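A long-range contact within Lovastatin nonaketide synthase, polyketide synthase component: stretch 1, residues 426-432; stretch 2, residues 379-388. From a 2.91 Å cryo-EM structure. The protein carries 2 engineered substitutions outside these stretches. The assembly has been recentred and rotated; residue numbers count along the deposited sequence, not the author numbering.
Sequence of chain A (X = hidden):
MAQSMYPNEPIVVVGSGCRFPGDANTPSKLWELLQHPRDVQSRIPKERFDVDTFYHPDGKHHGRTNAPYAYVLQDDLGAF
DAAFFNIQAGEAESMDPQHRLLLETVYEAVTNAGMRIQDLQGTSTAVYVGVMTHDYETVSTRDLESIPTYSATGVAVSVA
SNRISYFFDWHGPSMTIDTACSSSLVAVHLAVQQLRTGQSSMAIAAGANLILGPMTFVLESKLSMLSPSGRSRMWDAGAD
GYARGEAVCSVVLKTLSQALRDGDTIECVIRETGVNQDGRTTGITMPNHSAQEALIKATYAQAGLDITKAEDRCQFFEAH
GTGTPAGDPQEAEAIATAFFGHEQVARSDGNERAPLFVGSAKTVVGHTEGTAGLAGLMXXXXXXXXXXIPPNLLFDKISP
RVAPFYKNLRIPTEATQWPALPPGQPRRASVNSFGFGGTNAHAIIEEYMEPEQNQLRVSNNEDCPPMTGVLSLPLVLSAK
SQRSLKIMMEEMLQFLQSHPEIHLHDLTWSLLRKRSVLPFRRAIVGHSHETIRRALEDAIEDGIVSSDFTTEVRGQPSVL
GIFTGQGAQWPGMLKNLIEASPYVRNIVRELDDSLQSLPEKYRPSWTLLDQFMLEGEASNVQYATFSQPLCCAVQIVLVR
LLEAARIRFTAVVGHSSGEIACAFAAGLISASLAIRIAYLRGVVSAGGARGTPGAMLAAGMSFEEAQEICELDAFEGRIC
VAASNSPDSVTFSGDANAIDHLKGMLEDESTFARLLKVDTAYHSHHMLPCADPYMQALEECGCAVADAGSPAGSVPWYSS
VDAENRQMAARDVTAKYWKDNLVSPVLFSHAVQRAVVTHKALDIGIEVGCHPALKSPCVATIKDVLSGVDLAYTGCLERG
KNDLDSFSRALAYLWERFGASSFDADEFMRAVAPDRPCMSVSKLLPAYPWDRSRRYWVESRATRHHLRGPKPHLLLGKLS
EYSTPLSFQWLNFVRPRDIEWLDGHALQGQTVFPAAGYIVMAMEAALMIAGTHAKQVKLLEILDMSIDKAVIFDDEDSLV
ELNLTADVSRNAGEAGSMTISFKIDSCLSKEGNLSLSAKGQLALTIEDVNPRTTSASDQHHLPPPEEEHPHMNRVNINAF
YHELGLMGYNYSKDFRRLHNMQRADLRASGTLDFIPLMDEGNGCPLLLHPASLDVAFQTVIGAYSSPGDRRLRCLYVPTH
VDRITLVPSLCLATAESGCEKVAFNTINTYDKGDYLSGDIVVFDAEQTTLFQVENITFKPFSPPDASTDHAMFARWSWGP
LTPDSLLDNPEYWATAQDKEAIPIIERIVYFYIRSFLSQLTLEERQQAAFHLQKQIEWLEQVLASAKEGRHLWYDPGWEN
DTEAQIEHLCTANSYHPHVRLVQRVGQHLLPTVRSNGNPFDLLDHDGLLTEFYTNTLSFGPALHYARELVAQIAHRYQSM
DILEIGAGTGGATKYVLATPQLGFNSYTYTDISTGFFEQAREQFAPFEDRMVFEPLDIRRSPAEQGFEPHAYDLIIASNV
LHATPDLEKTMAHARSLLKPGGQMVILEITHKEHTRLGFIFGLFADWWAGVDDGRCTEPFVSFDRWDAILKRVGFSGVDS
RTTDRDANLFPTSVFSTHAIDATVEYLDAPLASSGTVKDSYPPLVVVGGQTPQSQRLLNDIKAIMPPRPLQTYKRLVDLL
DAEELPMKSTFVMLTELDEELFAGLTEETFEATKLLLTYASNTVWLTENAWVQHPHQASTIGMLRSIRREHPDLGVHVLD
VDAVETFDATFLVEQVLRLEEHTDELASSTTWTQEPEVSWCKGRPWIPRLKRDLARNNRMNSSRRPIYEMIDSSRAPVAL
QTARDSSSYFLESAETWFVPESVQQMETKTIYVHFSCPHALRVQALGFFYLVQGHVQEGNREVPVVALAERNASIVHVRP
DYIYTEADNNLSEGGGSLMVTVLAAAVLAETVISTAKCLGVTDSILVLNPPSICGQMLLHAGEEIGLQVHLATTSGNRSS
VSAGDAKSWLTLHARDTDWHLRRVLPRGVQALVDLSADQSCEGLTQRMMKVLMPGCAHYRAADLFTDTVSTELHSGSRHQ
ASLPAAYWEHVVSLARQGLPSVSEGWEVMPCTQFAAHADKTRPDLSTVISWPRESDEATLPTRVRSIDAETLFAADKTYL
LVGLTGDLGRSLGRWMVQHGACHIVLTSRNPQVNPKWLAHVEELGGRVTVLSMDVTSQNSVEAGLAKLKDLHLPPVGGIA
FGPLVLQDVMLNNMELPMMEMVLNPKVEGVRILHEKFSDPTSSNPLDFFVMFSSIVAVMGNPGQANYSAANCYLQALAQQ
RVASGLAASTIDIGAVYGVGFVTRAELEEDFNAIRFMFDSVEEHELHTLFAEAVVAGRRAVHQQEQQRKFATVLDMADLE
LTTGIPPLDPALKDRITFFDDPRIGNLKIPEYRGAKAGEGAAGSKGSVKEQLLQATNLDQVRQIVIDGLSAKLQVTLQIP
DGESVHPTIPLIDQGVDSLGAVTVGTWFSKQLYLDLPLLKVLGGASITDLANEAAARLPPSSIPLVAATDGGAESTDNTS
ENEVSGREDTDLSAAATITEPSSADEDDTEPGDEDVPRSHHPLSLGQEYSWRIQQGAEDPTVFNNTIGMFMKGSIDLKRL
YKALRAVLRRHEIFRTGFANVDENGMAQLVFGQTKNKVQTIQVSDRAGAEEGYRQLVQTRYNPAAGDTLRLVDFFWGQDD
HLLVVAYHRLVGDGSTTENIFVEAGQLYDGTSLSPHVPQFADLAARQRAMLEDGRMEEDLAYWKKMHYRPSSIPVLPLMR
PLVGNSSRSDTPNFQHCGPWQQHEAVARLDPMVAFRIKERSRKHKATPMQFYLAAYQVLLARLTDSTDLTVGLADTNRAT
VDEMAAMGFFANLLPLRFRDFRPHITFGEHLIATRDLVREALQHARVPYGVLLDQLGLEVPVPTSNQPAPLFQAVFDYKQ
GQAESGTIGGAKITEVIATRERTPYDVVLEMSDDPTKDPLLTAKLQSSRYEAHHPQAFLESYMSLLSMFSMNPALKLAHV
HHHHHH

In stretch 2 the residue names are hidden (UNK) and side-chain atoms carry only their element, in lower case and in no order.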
# COMPACT_ATOMS: atom_id res chain seq x y z
N PRO A 426 -10.64 10.36 -64.10
CA PRO A 426 -9.59 10.00 -63.15
C PRO A 426 -9.98 8.79 -62.32
O PRO A 426 -11.16 8.53 -62.07
CB PRO A 426 -9.46 11.25 -62.27
CG PRO A 426 -10.81 11.86 -62.31
CD PRO A 426 -11.34 11.60 -63.70
N ARG A 427 -8.97 8.03 -61.89
CA ARG A 427 -9.20 6.98 -60.93
C ARG A 427 -9.86 7.57 -59.69
O ARG A 427 -9.43 8.61 -59.19
CB ARG A 427 -7.89 6.29 -60.55
CG ARG A 427 -7.24 5.52 -61.68
CD ARG A 427 -6.03 4.74 -61.19
NE ARG A 427 -4.88 5.60 -60.96
CZ ARG A 427 -3.95 5.88 -61.86
NH1 ARG A 427 -4.01 5.39 -63.09
NH2 ARG A 427 -2.94 6.67 -61.53
N ARG A 428 -10.92 6.92 -59.21
CA ARG A 428 -11.69 7.43 -58.09
C ARG A 428 -11.78 6.36 -57.01
O ARG A 428 -12.13 5.21 -57.30
CB ARG A 428 -13.09 7.86 -58.53
CG ARG A 428 -13.89 8.53 -57.44
CD ARG A 428 -15.22 9.08 -57.96
NE ARG A 428 -15.03 10.04 -59.03
CZ ARG A 428 -15.10 9.76 -60.32
NH1 ARG A 428 -15.35 8.53 -60.75
NH2 ARG A 428 -14.91 10.73 -61.21
N ALA A 429 -11.46 6.74 -55.78
CA ALA A 429 -11.57 5.90 -54.61
C ALA A 429 -12.43 6.60 -53.57
O ALA A 429 -12.69 7.80 -53.65
CB ALA A 429 -10.19 5.56 -54.03
N SER A 430 -12.85 5.84 -52.57
CA SER A 430 -13.67 6.37 -51.49
C SER A 430 -13.15 5.87 -50.16
O SER A 430 -12.65 4.74 -50.05
CB SER A 430 -15.14 5.96 -51.67
OG SER A 430 -15.77 6.76 -52.65
N VAL A 431 -13.26 6.72 -49.15
CA VAL A 431 -12.78 6.44 -47.80
C VAL A 431 -13.94 6.61 -46.84
O VAL A 431 -14.62 7.64 -46.87
CB VAL A 431 -11.61 7.36 -47.41
CG1 VAL A 431 -11.07 6.97 -46.05
CG2 VAL A 431 -10.51 7.33 -48.45
N ASN A 432 -14.15 5.61 -45.99
CA ASN A 432 -15.19 5.66 -44.97
C ASN A 432 -14.55 5.43 -43.61
O ASN A 432 -13.73 4.52 -43.45
CB ASN A 432 -16.26 4.61 -45.22
CG ASN A 432 -17.58 5.21 -45.67
OD1 ASN A 432 -17.68 6.42 -45.90
ND2 ASN A 432 -18.59 4.37 -45.81
N UNK A 379 -4.41 5.22 -47.87
CA UNK A 379 -4.59 4.03 -48.70
C UNK A 379 -5.36 4.37 -49.96
O UNK A 379 -5.07 3.85 -51.05
n UNK A 379 -6.31 -1.92 -47.43
c UNK A 379 -5.96 -0.83 -48.37
c UNK A 379 -5.31 2.94 -47.90
c UNK A 379 -5.45 1.62 -48.63
c UNK A 379 -5.86 0.52 -47.68
N UNK A 380 -6.35 5.26 -49.85
CA UNK A 380 -7.09 5.69 -51.03
C UNK A 380 -6.25 6.63 -51.87
O UNK A 380 -6.38 6.66 -53.10
c UNK A 380 -8.40 6.36 -50.62
N UNK A 381 -5.38 7.42 -51.24
CA UNK A 381 -4.58 8.38 -51.98
C UNK A 381 -3.51 7.67 -52.80
O UNK A 381 -3.55 7.67 -54.04
c UNK A 381 -3.94 9.38 -51.02
o UNK A 381 -3.09 10.28 -51.71
N UNK A 382 -2.57 7.00 -52.12
CA UNK A 382 -1.48 6.34 -52.83
C UNK A 382 -2.03 5.44 -53.93
O UNK A 382 -1.62 5.54 -55.09
c UNK A 382 0.84 7.78 -48.53
c UNK A 382 0.68 8.39 -49.77
c UNK A 382 0.04 5.73 -49.45
c UNK A 382 -0.64 5.53 -51.85
c UNK A 382 0.21 7.66 -50.83
c UNK A 382 0.52 6.45 -48.38
c UNK A 382 -0.12 6.32 -50.69
N UNK A 383 -3.00 4.59 -53.57
CA UNK A 383 -3.64 3.73 -54.56
C UNK A 383 -4.04 4.53 -55.79
O UNK A 383 -3.58 4.25 -56.91
c UNK A 383 -4.87 3.07 -53.94
N UNK A 384 -4.87 5.55 -55.60
CA UNK A 384 -5.40 6.27 -56.76
C UNK A 384 -4.27 6.94 -57.52
O UNK A 384 -4.37 7.13 -58.74
c UNK A 384 -7.57 7.39 -57.37
c UNK A 384 -5.87 8.64 -56.04
c UNK A 384 -6.48 7.28 -56.32
N UNK A 385 -3.18 7.30 -56.84
CA UNK A 385 -2.06 7.91 -57.53
C UNK A 385 -1.25 6.88 -58.30
O UNK A 385 -0.69 7.20 -59.36
n UNK A 385 3.26 10.01 -55.23
c UNK A 385 0.10 9.22 -57.15
n UNK A 385 2.33 9.45 -53.22
n UNK A 385 0.96 10.00 -54.96
c UNK A 385 0.64 10.38 -56.34
c UNK A 385 2.18 9.82 -54.48
c UNK A 385 -1.17 8.65 -56.54
N UNK A 386 -1.17 5.65 -57.80
CA UNK A 386 -0.37 4.61 -58.41
C UNK A 386 -1.20 3.61 -59.20
O UNK A 386 -0.65 2.66 -59.75
c UNK A 386 1.27 5.05 -55.19
c UNK A 386 1.29 4.77 -56.51
n UNK A 386 2.28 5.95 -54.94
c UNK A 386 2.90 6.21 -56.08
c UNK A 386 0.44 3.87 -57.34
n UNK A 386 2.32 5.52 -57.04
N UNK A 387 -2.52 3.81 -59.28
CA UNK A 387 -3.36 2.91 -60.05
C UNK A 387 -3.35 1.48 -59.56
O UNK A 387 -3.66 0.57 -60.34
N UNK A 388 -3.01 1.25 -58.30
CA UNK A 388 -2.97 -0.08 -57.71
C UNK A 388 -3.97 -0.12 -56.56
O UNK A 388 -3.94 0.74 -55.68
c UNK A 388 -1.58 -1.79 -56.51
c UNK A 388 -0.58 -0.45 -58.38
c UNK A 388 -1.56 -0.44 -57.22

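Position 379 carries four carbons in a row ending in a nitrogen, an unbranched chain that makes no contact with stretch 1. It is Lys 379. Its CA-to-CB bond points sideways, all four chi angles are t, and the extended chain leads its amino group away to hydrogen bonds elsewhere in the structure.

At position 380 there is a single side-chain carbon, directed toward the strand. This CB at 380 lies 3.9 Å from CB of Ala 429 and 3.2 Å from CG2 of Val 431. One carbon and nothing more means Ala 380. So small a side chain suits a place where the backbones come close: CA of Ala 380 is 5.7 Å from CA of Ala 429, and methyl meets methyl.

Position 381 has one carbon followed by one oxygen; its CA-to-CB bond points away from stretch 1, which it does not touch. This is Ser 381, chi1 t, a small side chain suited to buried surroundings.

Position 382 shows one carbon and then a ring of six carbons, out of reach of the strand. No heteroatom sits on the ring, so it is Phe 382, an apolar side chain in buried surroundings.

Position 383 again has one carbon, set sideways; CB at 383 is 5.9 Å from CB of Ala 429. It is Ala 383, small for a buried site. Its carbonyl O accepts weak hydrogen bonds from the backbone at the end of the helix.

Position 384 has three carbons, one carrying the other two. The branch packs against the backbone of stretch 1, and one methyl carbon of position 384 is 3.4 Å from CB of Arg 427. It is Val 384, whose branched, apolar side chain fills the space beside the start of the strand; that methyl is CG2.

Position 385 bears three carbons, a nitrogen, and a carbon carrying two more nitrogens: a guanidinium, hence Arg 385. The CA-to-CB bond points away and the residue is partly exposed, as suits a charge, while its backbone O faces the contact.

Position 386 has one carbon and a five-membered ring of three carbons and two nitrogens, the imidazole of His 386, a polar ring suited to partial exposure. The CA-to-CB bond points away; CB of His 386 is 6.1 Å from NH2 of Arg 427, and the ring lies farther off.

Position 387 has no side-chain atoms, and CA at 387 lies 3.2 Å from NE of Arg 427. It is Gly 387. Its phi of 62° favours glycine, and an ideal CB would lie a tight 3.1 Å from NH1 of Arg 427.

Position 388 has three carbons, one bearing two, and its CA-to-CB bond points away: Val 388, on which this contact sets no demand.

The contact pairs a strand with an almost antiparallel helix, at 173°. Alternation along the strand turns Ala 429 and Val 431 toward Ala 380, forming an apolar patch. At the other end, Arg 427 reaches carbonyls at the helix end: its NE donates to O of Val 384 at 2.7 Å, while its NH2 makes weak bonds to O of Val 384 and O of Arg 385, both 3.2 Å. Gly 387 covers one face of the guanidinium.

Stretch 2 (379-388) KASFAVRHGV
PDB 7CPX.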